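Local coordinates for protein thiamine phosphate pyrophosphorylase (Bacteroides thetaiotaomicron VPI-5482, PDB 3CEU) that probably catalyses the formation of thiamine phosphate as a thiamine-phosphate diphosphorylase, a step in the biosynthesis of thiamine diphosphate, at residues 2-7 with 110-115; 16-21 with 174-179; 45-50 with 67-72; 96-101 with 140-145. One frame throughout, in Å; residues are numbered along the deposited sequence.

How the contacts relate
Along the chain, strand 2-6 opens contact 1, and helix 15-24 follows it to open contact 2. Contact 3 closes the shortest loop, between 45-50 and 67-72, and lies wholly within the spans of both contacts 1 and 2. Contact 4 opens at 96-101, before 110-115 closes contact 1, and closes at 140-145, so contacts 1 and 4 cross. The last to close is contact 2, at 174-179; it crosses contact 1 and encloses contact 4. Contact 1 spans the barrel interior, whereas the other three join elements of the outer layer; contacts 3 and 4 lie on opposite sides of the chain's centre, their centres about 31 Å apart.

Contact 1 (2-7 with 110-115); sequences KLIVVT and YVFMSP
I4 of strand 2-6 meets Y110 and F112 of strand 110-113 inside the closed eight-stranded TIM barrel. The strands are first and sixth in order, so they are not neighbours in the sheet and meet only across the interior, without sharing backbone hydrogen bonds: the CA atoms of I4 and F112, the nearest pair, stand 10.3 Å apart, and side chains must fill the gap. From CB, which points toward strand 110-113, I4 sends CG2 in the direction of the F112 ring, ending 4.5 Å from F112 CZ. The other branch starts at CG1, placed beside the backbone N (chi1 -55°), and then runs extended (chi2 166°), so that CD1 reaches farthest into the interior. There I4 CD1 lies 4.2 Å from F112 CE1 and 4.4 Å from Y110 CZ, approaching both rings obliquely. Isoleucine suits the place because its longer branch extends to a methyl that can touch both rings, while CG2 stays near the strand.

The aromatics supply the reach from the other side. Y110 brings a polar end into this buried place, where H31 NE2 satisfies its hydroxyl by a hydrogen bond, while the ring meets H90 edge-to-face. F112, wholly apolar, packs against the rings of H75 and H31, each inclined to it by about 40°. The polar tip of Y110 also flanks the isoleucine methyl, with Y110 OH 4.3 Å from I4 CD1.

Contact 2 (16-21 with 174-179); sequences DKIITA and DLWNKF
I18 and I19 of helix 15-24 pack against W176 and F179 in the outer layer of the TIM barrel, where helix 15-24 follows the first strand and the short helix 173-176 the last. Apolar contacts carry most of the join. I18 CG2 sits 3.6 Å from W176 CZ3, approaching the indole obliquely; CG2 lies anti to the backbone N of I18, while CG1 lies beside it (chi1 -59°) and leads CD1 off to a second ring. The next residue, I19, brings CG1 within 4.0 Å of W176 CH2. L175 CD2 covers one face of the same indole. Large flat rings suit the 174-179 side, because the backbones are far apart and the indole must span the distance.

The second kind is CH-pi: I18 CD1 lies over a face of F179, 4.2 Å from the ring centroid and 18° off its normal. Replacing I18 with an alanine would probably open a gap beside W176 and strip the face of F179 of its methyl partner.

Hydrogen bonds do not cross the contact; W176 NE1 bonds to V6 O of the first strand. A type I turn runs from W176 to F179, whose CB is directed toward helix 15-24. In that helix, D16 O accepts from T20 N at 3.0 Å and, on the opposite face of its carbonyl plane, from T20 OG1 at 2.7 Å.

Contact 3 (45-50 with 67-72); sequences LLTLIP and EEFNLM
L46 and F69 bring the two backbones to their nearest approach, 7.2 Å between CA atoms, where helix 39-48 is about to end and F69 is the first residue to leave the helical conformation after helix 65-68. F69 offers one ring face to L46. L46 CB lies 3.6 Å from F69 CD2, and on the same face L46 CD1 makes a CH-pi contact, 4.0 Å from the ring centroid and 22° off the normal. The other methyl, L46 CD2, touches L71 CD2 at 3.7 Å. With CG beside the backbone N (chi1 -59°), the leucine fork serves both neighbours. At the ring edge, near its plane, T47 OG1 is 3.6 Å from F69 CE2, while its hydrogen bond goes back to E43 O within its own helix. An alanine in place of F69 would probably leave L46 CB and CD1 without their flat cover and open a gap beside T47. H54 ties the backbones together, bonding L46 O, I49 O and F69 O. Inward, L46 rests on L32 of strand 29-32 and L71 on T59 of strand 57-59, so the contact joins the C-terminal end of helix 39-48 to the loop following helix 65-68, outside those barrel strands.

Contact 4 (96-101 with 140-145); sequences HSVEEV and AKIIDS
I142 presses its side chain against V98 and V101, one turn apart on helix 98-102. The contacts across are all apolar or van der Waals. I142 CD1 meets V98 CG1 at 3.8 Å, the two side chains crossing at about a right angle. I142 CG2, anti to the backbone N, sits 4.2 Å from V101 CG1 and 3.9 Å from V98 O, so it fits against the helix backbone between the valines. Beta-branched residues suit this site: the gamma methyls of the valines and of I142 lie near their own main chains, which fits the close approach of 7.1 Å between the CA atoms of V101 and I142, while I142 CD1 reaches on to V98.

Hydrogen bonds shape the helix start. S97 is the N-cap, its OG accepting from E100 N at 2.9 Å with an N-H...O angle of 160°; serine is short enough to fold back onto this first-turn amide. E100 OE1 takes a weak bond from H96 N and forms a salt bridge with R104.

The loop 140-145 leaves helix 131-139, K141 having positive phi, and leads to strand 147-150. V98 also leans on E133 and A137 of that helix, whereas V101 packs on V111 and M113, so helix and loop meet in the outer layer of the TIM barrel, outside strand 110-113.

Contact 1 (2-7 with 110-115)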
# COMPACT_ATOMS: atom_id res chain seq x y z
N LYS A 2 -2.42 7.15 7.29
CA LYS A 2 -2.85 6.66 5.99
C LYS A 2 -3.03 5.14 5.99
O LYS A 2 -2.37 4.41 6.73
CB LYS A 2 -1.83 7.05 4.91
CG LYS A 2 -1.80 8.55 4.61
CD LYS A 2 -0.76 8.88 3.54
CE LYS A 2 -0.83 10.34 3.13
NZ LYS A 2 -0.77 11.23 4.33
N LEU A 3 -3.95 4.68 5.15
CA LEU A 3 -4.24 3.26 5.01
C LEU A 3 -4.02 2.89 3.54
O LEU A 3 -4.84 3.20 2.68
CB LEU A 3 -5.68 2.96 5.42
CG LEU A 3 -6.09 1.48 5.35
CD1 LEU A 3 -5.11 0.65 6.17
CD2 LEU A 3 -7.51 1.29 5.86
N ILE A 4 -2.90 2.24 3.27
CA ILE A 4 -2.53 1.84 1.91
C ILE A 4 -2.91 0.39 1.64
O ILE A 4 -2.70 -0.49 2.48
CB ILE A 4 -1.01 2.00 1.69
CG1 ILE A 4 -0.59 3.43 2.01
CG2 ILE A 4 -0.65 1.65 0.25
CD1 ILE A 4 0.91 3.62 2.16
N VAL A 5 -3.48 0.16 0.46
CA VAL A 5 -3.90 -1.17 0.03
C VAL A 5 -3.08 -1.64 -1.17
O VAL A 5 -2.91 -0.90 -2.13
CB VAL A 5 -5.40 -1.20 -0.40
CG1 VAL A 5 -5.73 -2.56 -1.04
CG2 VAL A 5 -6.31 -0.95 0.80
N VAL A 6 -2.56 -2.87 -1.11
CA VAL A 6 -1.82 -3.41 -2.24
C VAL A 6 -2.76 -4.37 -2.96
O VAL A 6 -3.49 -5.13 -2.31
CB VAL A 6 -0.55 -4.19 -1.82
CG1 VAL A 6 0.21 -4.65 -3.06
CG2 VAL A 6 0.36 -3.34 -0.95
N THR A 7 -2.76 -4.32 -4.29
CA THR A 7 -3.61 -5.21 -5.09
C THR A 7 -3.12 -6.63 -4.90
O THR A 7 -2.17 -6.89 -4.17
CB THR A 7 -3.48 -4.95 -6.61
OG1 THR A 7 -2.14 -5.26 -7.02
CG2 THR A 7 -3.82 -3.52 -6.98
N TYR A 110 8.39 8.11 0.67
CA TYR A 110 8.06 7.27 1.81
C TYR A 110 8.53 5.87 1.51
O TYR A 110 8.73 5.52 0.36
CB TYR A 110 6.56 7.26 2.14
CG TYR A 110 5.58 6.71 1.11
CD1 TYR A 110 5.64 5.38 0.67
CD2 TYR A 110 4.53 7.50 0.67
CE1 TYR A 110 4.65 4.87 -0.18
CE2 TYR A 110 3.55 6.99 -0.18
CZ TYR A 110 3.61 5.68 -0.60
OH TYR A 110 2.62 5.21 -1.44
N VAL A 111 8.73 5.09 2.56
CA VAL A 111 9.17 3.72 2.39
C VAL A 111 8.30 2.78 3.21
O VAL A 111 7.64 3.21 4.16
CB VAL A 111 10.64 3.52 2.85
CG1 VAL A 111 11.55 4.52 2.15
CG2 VAL A 111 10.73 3.67 4.35
N PHE A 112 8.30 1.52 2.81
CA PHE A 112 7.56 0.48 3.52
C PHE A 112 8.53 -0.12 4.53
O PHE A 112 9.74 -0.04 4.35
CB PHE A 112 7.13 -0.64 2.55
CG PHE A 112 5.91 -0.31 1.73
CD1 PHE A 112 5.35 0.96 1.77
CD2 PHE A 112 5.31 -1.28 0.93
CE1 PHE A 112 4.22 1.26 1.03
CE2 PHE A 112 4.18 -0.98 0.19
CZ PHE A 112 3.63 0.30 0.24
N MSE A 113 8.01 -0.70 5.60
CA MSE A 113 8.87 -1.34 6.57
C MSE A 113 8.23 -2.68 6.90
O MSE A 113 7.05 -2.74 7.28
CB MSE A 113 9.00 -0.51 7.84
CG MSE A 113 10.17 -0.93 8.72
SE MSE A 113 10.14 -0.18 10.50
CE MSE A 113 10.71 -1.74 11.50
N SER A 114 8.99 -3.76 6.73
CA SER A 114 8.48 -5.11 6.97
C SER A 114 9.61 -6.09 7.22
O SER A 114 10.77 -5.80 6.93
CB SER A 114 7.69 -5.56 5.76
OG SER A 114 8.54 -5.62 4.63
N PRO A 115 9.29 -7.28 7.76
CA PRO A 115 7.95 -7.75 8.17
C PRO A 115 7.64 -7.34 9.61
O PRO A 115 8.28 -7.81 10.55
CB PRO A 115 8.05 -9.28 8.04
CG PRO A 115 9.24 -9.51 7.13
CD PRO A 115 10.20 -8.43 7.58

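Contact 2 (16-21 with 174-179)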
# COMPACT_ATOMS: atom_id res chain seq x y z
N ASP A 16 -11.61 -4.17 -10.97
CA ASP A 16 -11.72 -2.74 -11.23
C ASP A 16 -12.89 -2.12 -10.45
O ASP A 16 -12.79 -0.99 -9.97
CB ASP A 16 -11.90 -2.48 -12.74
CG ASP A 16 -13.30 -2.83 -13.24
OD1 ASP A 16 -13.71 -4.00 -13.12
OD2 ASP A 16 -13.99 -1.92 -13.74
N LYS A 17 -13.98 -2.87 -10.33
CA LYS A 17 -15.16 -2.40 -9.60
C LYS A 17 -14.85 -2.31 -8.12
O LYS A 17 -15.21 -1.35 -7.44
CB LYS A 17 -16.33 -3.37 -9.77
CG LYS A 17 -17.22 -3.14 -10.99
CD LYS A 17 -16.52 -3.45 -12.30
CE LYS A 17 -17.52 -3.51 -13.44
NZ LYS A 17 -18.48 -4.65 -13.26
N ILE A 18 -14.19 -3.34 -7.61
CA ILE A 18 -13.86 -3.35 -6.20
C ILE A 18 -12.91 -2.21 -5.89
O ILE A 18 -13.09 -1.51 -4.90
CB ILE A 18 -13.24 -4.69 -5.77
CG1 ILE A 18 -14.21 -5.83 -6.06
CG2 ILE A 18 -12.91 -4.64 -4.29
CD1 ILE A 18 -13.70 -7.21 -5.68
N ILE A 19 -11.90 -2.02 -6.74
CA ILE A 19 -10.93 -0.95 -6.50
C ILE A 19 -11.61 0.41 -6.50
O ILE A 19 -11.35 1.25 -5.64
CB ILE A 19 -9.82 -0.95 -7.57
CG1 ILE A 19 -8.93 -2.18 -7.37
CG2 ILE A 19 -9.00 0.36 -7.47
CD1 ILE A 19 -7.86 -2.40 -8.45
N THR A 20 -12.49 0.63 -7.47
CA THR A 20 -13.20 1.89 -7.58
C THR A 20 -14.04 2.13 -6.33
O THR A 20 -14.05 3.23 -5.77
CB THR A 20 -14.08 1.87 -8.83
OG1 THR A 20 -13.24 1.65 -9.97
CG2 THR A 20 -14.82 3.19 -8.99
N ALA A 21 -14.72 1.08 -5.90
CA ALA A 21 -15.56 1.13 -4.71
C ALA A 21 -14.73 1.50 -3.48
O ALA A 21 -15.22 2.20 -2.58
CB ALA A 21 -16.24 -0.24 -4.51
N ASP A 174 -5.35 -9.48 4.46
CA ASP A 174 -6.48 -9.29 5.37
C ASP A 174 -7.67 -8.62 4.69
O ASP A 174 -8.79 -8.65 5.21
CB ASP A 174 -6.08 -8.45 6.57
CG ASP A 174 -7.25 -8.16 7.47
OD1 ASP A 174 -7.84 -9.13 7.99
OD2 ASP A 174 -7.59 -6.97 7.65
N LEU A 175 -7.41 -8.02 3.53
CA LEU A 175 -8.47 -7.35 2.81
C LEU A 175 -9.02 -8.16 1.63
O LEU A 175 -10.20 -8.51 1.61
CB LEU A 175 -7.97 -5.97 2.35
CG LEU A 175 -9.02 -5.03 1.77
CD1 LEU A 175 -8.55 -3.59 1.90
CD2 LEU A 175 -9.27 -5.40 0.32
N TRP A 176 -8.16 -8.48 0.66
CA TRP A 176 -8.59 -9.24 -0.51
C TRP A 176 -9.05 -10.68 -0.21
O TRP A 176 -9.91 -11.22 -0.91
CB TRP A 176 -7.48 -9.24 -1.57
CG TRP A 176 -7.10 -7.87 -2.03
CD1 TRP A 176 -5.99 -7.17 -1.68
CD2 TRP A 176 -7.87 -7.00 -2.86
NE1 TRP A 176 -6.01 -5.92 -2.24
CE2 TRP A 176 -7.16 -5.78 -2.98
CE3 TRP A 176 -9.11 -7.12 -3.53
CZ2 TRP A 176 -7.63 -4.70 -3.73
CZ3 TRP A 176 -9.58 -6.04 -4.27
CH2 TRP A 176 -8.84 -4.85 -4.36
N ASN A 177 -8.48 -11.29 0.82
CA ASN A 177 -8.86 -12.64 1.20
C ASN A 177 -10.34 -12.70 1.59
O ASN A 177 -10.91 -13.79 1.76
CB ASN A 177 -7.98 -13.12 2.36
CG ASN A 177 -6.51 -13.32 1.96
OD1 ASN A 177 -5.62 -13.42 2.81
ND2 ASN A 177 -6.26 -13.38 0.65
N LYS A 178 -10.96 -11.53 1.73
CA LYS A 178 -12.37 -11.44 2.12
C LYS A 178 -13.28 -11.61 0.91
O LYS A 178 -14.49 -11.43 1.00
CB LYS A 178 -12.65 -10.08 2.78
CG LYS A 178 -13.40 -10.17 4.10
CD LYS A 178 -12.65 -11.05 5.09
CE LYS A 178 -11.41 -10.36 5.66
NZ LYS A 178 -11.76 -9.32 6.66
N PHE A 179 -12.69 -11.95 -0.22
CA PHE A 179 -13.49 -12.15 -1.42
C PHE A 179 -12.97 -13.31 -2.24
O PHE A 179 -11.79 -13.39 -2.54
CB PHE A 179 -13.50 -10.88 -2.28
CG PHE A 179 -14.22 -11.05 -3.58
CD1 PHE A 179 -13.50 -11.18 -4.77
CD2 PHE A 179 -15.61 -11.06 -3.63
CE1 PHE A 179 -14.17 -11.31 -5.99
CE2 PHE A 179 -16.29 -11.19 -4.84
CZ PHE A 179 -15.57 -11.31 -6.02

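Contact 3 (45-50 with 67-72)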
# COMPACT_ATOMS: atom_id res chain seq x y z
N LEU A 45 -6.99 -2.56 -16.63
CA LEU A 45 -7.49 -2.24 -15.31
C LEU A 45 -7.49 -0.72 -15.10
O LEU A 45 -8.50 -0.15 -14.70
CB LEU A 45 -6.63 -2.93 -14.25
CG LEU A 45 -7.19 -3.07 -12.84
CD1 LEU A 45 -6.28 -3.95 -11.99
CD2 LEU A 45 -7.34 -1.72 -12.21
N LEU A 46 -6.36 -0.07 -15.37
CA LEU A 46 -6.28 1.38 -15.18
C LEU A 46 -7.33 2.14 -15.99
O LEU A 46 -7.85 3.15 -15.53
CB LEU A 46 -4.87 1.89 -15.53
CG LEU A 46 -3.73 1.27 -14.72
CD1 LEU A 46 -2.40 1.50 -15.42
CD2 LEU A 46 -3.73 1.85 -13.32
N THR A 47 -7.65 1.65 -17.18
CA THR A 47 -8.65 2.31 -18.03
C THR A 47 -10.06 2.26 -17.42
O THR A 47 -10.83 3.20 -17.57
CB THR A 47 -8.72 1.68 -19.44
OG1 THR A 47 -7.41 1.68 -20.03
CG2 THR A 47 -9.66 2.48 -20.32
N LEU A 48 -10.38 1.16 -16.75
CA LEU A 48 -11.69 0.98 -16.13
C LEU A 48 -11.88 1.81 -14.88
O LEU A 48 -13.00 2.17 -14.52
CB LEU A 48 -11.92 -0.48 -15.76
CG LEU A 48 -12.50 -1.38 -16.85
CD1 LEU A 48 -11.85 -1.06 -18.18
CD2 LEU A 48 -12.27 -2.84 -16.46
N ILE A 49 -10.78 2.10 -14.19
CA ILE A 49 -10.88 2.89 -12.98
C ILE A 49 -10.84 4.37 -13.33
O ILE A 49 -9.97 4.83 -14.07
CB ILE A 49 -9.75 2.56 -11.99
CG1 ILE A 49 -8.42 2.41 -12.73
CG2 ILE A 49 -10.08 1.28 -11.23
CD1 ILE A 49 -7.29 1.87 -11.87
N PRO A 50 -11.82 5.13 -12.81
CA PRO A 50 -11.98 6.58 -13.00
C PRO A 50 -10.68 7.34 -12.95
O PRO A 50 -9.92 7.22 -12.00
CB PRO A 50 -12.91 6.96 -11.85
CG PRO A 50 -13.81 5.79 -11.78
CD PRO A 50 -12.86 4.61 -11.90
N GLU A 67 3.44 7.83 -16.30
CA GLU A 67 3.11 9.04 -17.07
C GLU A 67 1.99 8.74 -18.07
O GLU A 67 1.22 9.62 -18.45
CB GLU A 67 4.34 9.56 -17.82
CG GLU A 67 5.55 9.87 -16.96
CD GLU A 67 5.35 11.08 -16.06
OE1 GLU A 67 6.32 11.50 -15.40
OE2 GLU A 67 4.21 11.60 -16.00
N GLU A 68 1.93 7.50 -18.51
CA GLU A 68 0.92 7.07 -19.46
C GLU A 68 -0.50 7.27 -18.89
O GLU A 68 -1.36 7.86 -19.56
CB GLU A 68 1.14 5.61 -19.83
CG GLU A 68 0.34 5.13 -21.01
CD GLU A 68 0.81 5.74 -22.31
OE1 GLU A 68 0.29 5.33 -23.37
OE2 GLU A 68 1.70 6.62 -22.28
N PHE A 69 -0.74 6.80 -17.66
CA PHE A 69 -2.06 6.91 -17.04
C PHE A 69 -2.17 7.93 -15.91
O PHE A 69 -3.15 7.92 -15.16
CB PHE A 69 -2.51 5.55 -16.53
CG PHE A 69 -2.83 4.59 -17.63
CD1 PHE A 69 -1.81 3.93 -18.30
CD2 PHE A 69 -4.16 4.39 -18.02
CE1 PHE A 69 -2.11 3.07 -19.37
CE2 PHE A 69 -4.47 3.53 -19.08
CZ PHE A 69 -3.43 2.87 -19.76
N ASN A 70 -1.17 8.80 -15.81
CA ASN A 70 -1.10 9.84 -14.80
C ASN A 70 -1.13 9.28 -13.38
O ASN A 70 -1.80 9.82 -12.49
CB ASN A 70 -2.24 10.85 -14.98
CG ASN A 70 -2.05 12.08 -14.10
OD1 ASN A 70 -0.99 12.72 -14.14
ND2 ASN A 70 -3.07 12.42 -13.32
N LEU A 71 -0.41 8.19 -13.18
CA LEU A 71 -0.34 7.55 -11.87
C LEU A 71 0.41 8.47 -10.91
O LEU A 71 1.03 9.46 -11.31
CB LEU A 71 0.39 6.21 -11.97
CG LEU A 71 -0.14 5.20 -13.00
CD1 LEU A 71 0.71 3.94 -12.93
CD2 LEU A 71 -1.60 4.88 -12.74
N MSE A 72 0.33 8.14 -9.63
CA MSE A 72 0.98 8.91 -8.59
C MSE A 72 2.50 8.82 -8.67
O MSE A 72 3.19 9.84 -8.63
CB MSE A 72 0.50 8.42 -7.22
CG MSE A 72 0.99 9.25 -6.05
SE MSE A 72 0.13 8.76 -4.36
CE MSE A 72 1.65 7.99 -3.44

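Contact 4 (96-101 with 140-145)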
# COMPACT_ATOMS: atom_id res chain seq x y z
N HIS A 96 13.72 -3.43 5.16
CA HIS A 96 13.49 -4.57 6.04
C HIS A 96 14.34 -4.59 7.31
O HIS A 96 14.74 -5.65 7.77
CB HIS A 96 13.72 -5.87 5.28
CG HIS A 96 13.17 -5.85 3.88
ND1 HIS A 96 13.90 -5.41 2.81
CD2 HIS A 96 11.94 -6.17 3.40
CE1 HIS A 96 13.16 -5.45 1.72
NE2 HIS A 96 11.96 -5.91 2.05
N SER A 97 14.60 -3.42 7.87
CA SER A 97 15.37 -3.31 9.10
C SER A 97 15.30 -1.87 9.53
O SER A 97 15.07 -0.98 8.70
CB SER A 97 16.84 -3.72 8.89
OG SER A 97 17.55 -2.74 8.14
N VAL A 98 15.48 -1.63 10.82
CA VAL A 98 15.44 -0.27 11.34
C VAL A 98 16.56 0.55 10.71
O VAL A 98 16.38 1.74 10.42
CB VAL A 98 15.57 -0.27 12.87
CG1 VAL A 98 15.63 1.15 13.40
CG2 VAL A 98 14.37 -1.00 13.48
N GLU A 99 17.70 -0.09 10.49
CA GLU A 99 18.84 0.59 9.88
C GLU A 99 18.52 1.00 8.44
O GLU A 99 18.80 2.13 8.04
CB GLU A 99 20.08 -0.31 9.91
CG GLU A 99 21.39 0.41 9.58
CD GLU A 99 22.57 -0.54 9.41
OE1 GLU A 99 23.70 -0.04 9.25
OE2 GLU A 99 22.36 -1.77 9.44
N GLU A 100 17.92 0.10 7.66
CA GLU A 100 17.59 0.41 6.27
C GLU A 100 16.73 1.66 6.17
O GLU A 100 17.06 2.60 5.43
CB GLU A 100 16.87 -0.76 5.59
CG GLU A 100 17.81 -1.63 4.76
CD GLU A 100 17.09 -2.68 3.92
OE1 GLU A 100 16.07 -2.36 3.28
OE2 GLU A 100 17.58 -3.84 3.88
N VAL A 101 15.63 1.68 6.92
CA VAL A 101 14.72 2.82 6.93
C VAL A 101 15.49 4.05 7.31
O VAL A 101 15.28 5.13 6.75
CB VAL A 101 13.62 2.65 7.99
CG1 VAL A 101 12.70 3.86 7.96
CG2 VAL A 101 12.84 1.37 7.76
N ALA A 140 13.48 7.81 18.33
CA ALA A 140 14.62 8.29 17.57
C ALA A 140 14.17 9.01 16.30
O ALA A 140 14.98 9.47 15.51
CB ALA A 140 15.54 7.13 17.21
N LYS A 141 12.85 9.08 16.12
CA LYS A 141 12.28 9.75 14.96
C LYS A 141 12.56 9.00 13.65
O LYS A 141 12.24 9.49 12.57
CB LYS A 141 12.81 11.18 14.85
CG LYS A 141 12.57 12.05 16.09
CD LYS A 141 11.08 12.25 16.37
CE LYS A 141 10.86 13.06 17.64
NZ LYS A 141 9.44 13.03 18.07
N ILE A 142 13.16 7.81 13.75
CA ILE A 142 13.46 7.00 12.57
C ILE A 142 12.16 6.68 11.87
O ILE A 142 12.05 6.79 10.65
CB ILE A 142 14.18 5.68 12.96
CG1 ILE A 142 15.57 6.03 13.51
CG2 ILE A 142 14.26 4.75 11.75
CD1 ILE A 142 16.41 4.85 13.92
N ILE A 143 11.17 6.29 12.65
CA ILE A 143 9.86 5.98 12.11
C ILE A 143 8.97 7.20 12.25
O ILE A 143 8.77 7.71 13.35
CB ILE A 143 9.22 4.82 12.86
CG1 ILE A 143 7.71 4.82 12.62
CG2 ILE A 143 9.53 4.95 14.33
CD1 ILE A 143 7.00 3.70 13.31
N ASP A 144 8.45 7.68 11.13
CA ASP A 144 7.59 8.85 11.17
C ASP A 144 6.55 8.82 10.05
O ASP A 144 6.33 7.79 9.43
CB ASP A 144 8.44 10.12 11.09
CG ASP A 144 9.27 10.19 9.81
OD1 ASP A 144 9.98 11.20 9.63
OD2 ASP A 144 9.21 9.24 9.00
N SER A 145 5.93 9.96 9.80
CA SER A 145 4.91 10.04 8.76
C SER A 145 5.36 9.53 7.39
O SER A 145 4.53 9.35 6.50
CB SER A 145 4.44 11.48 8.64
OG SER A 145 5.56 12.35 8.58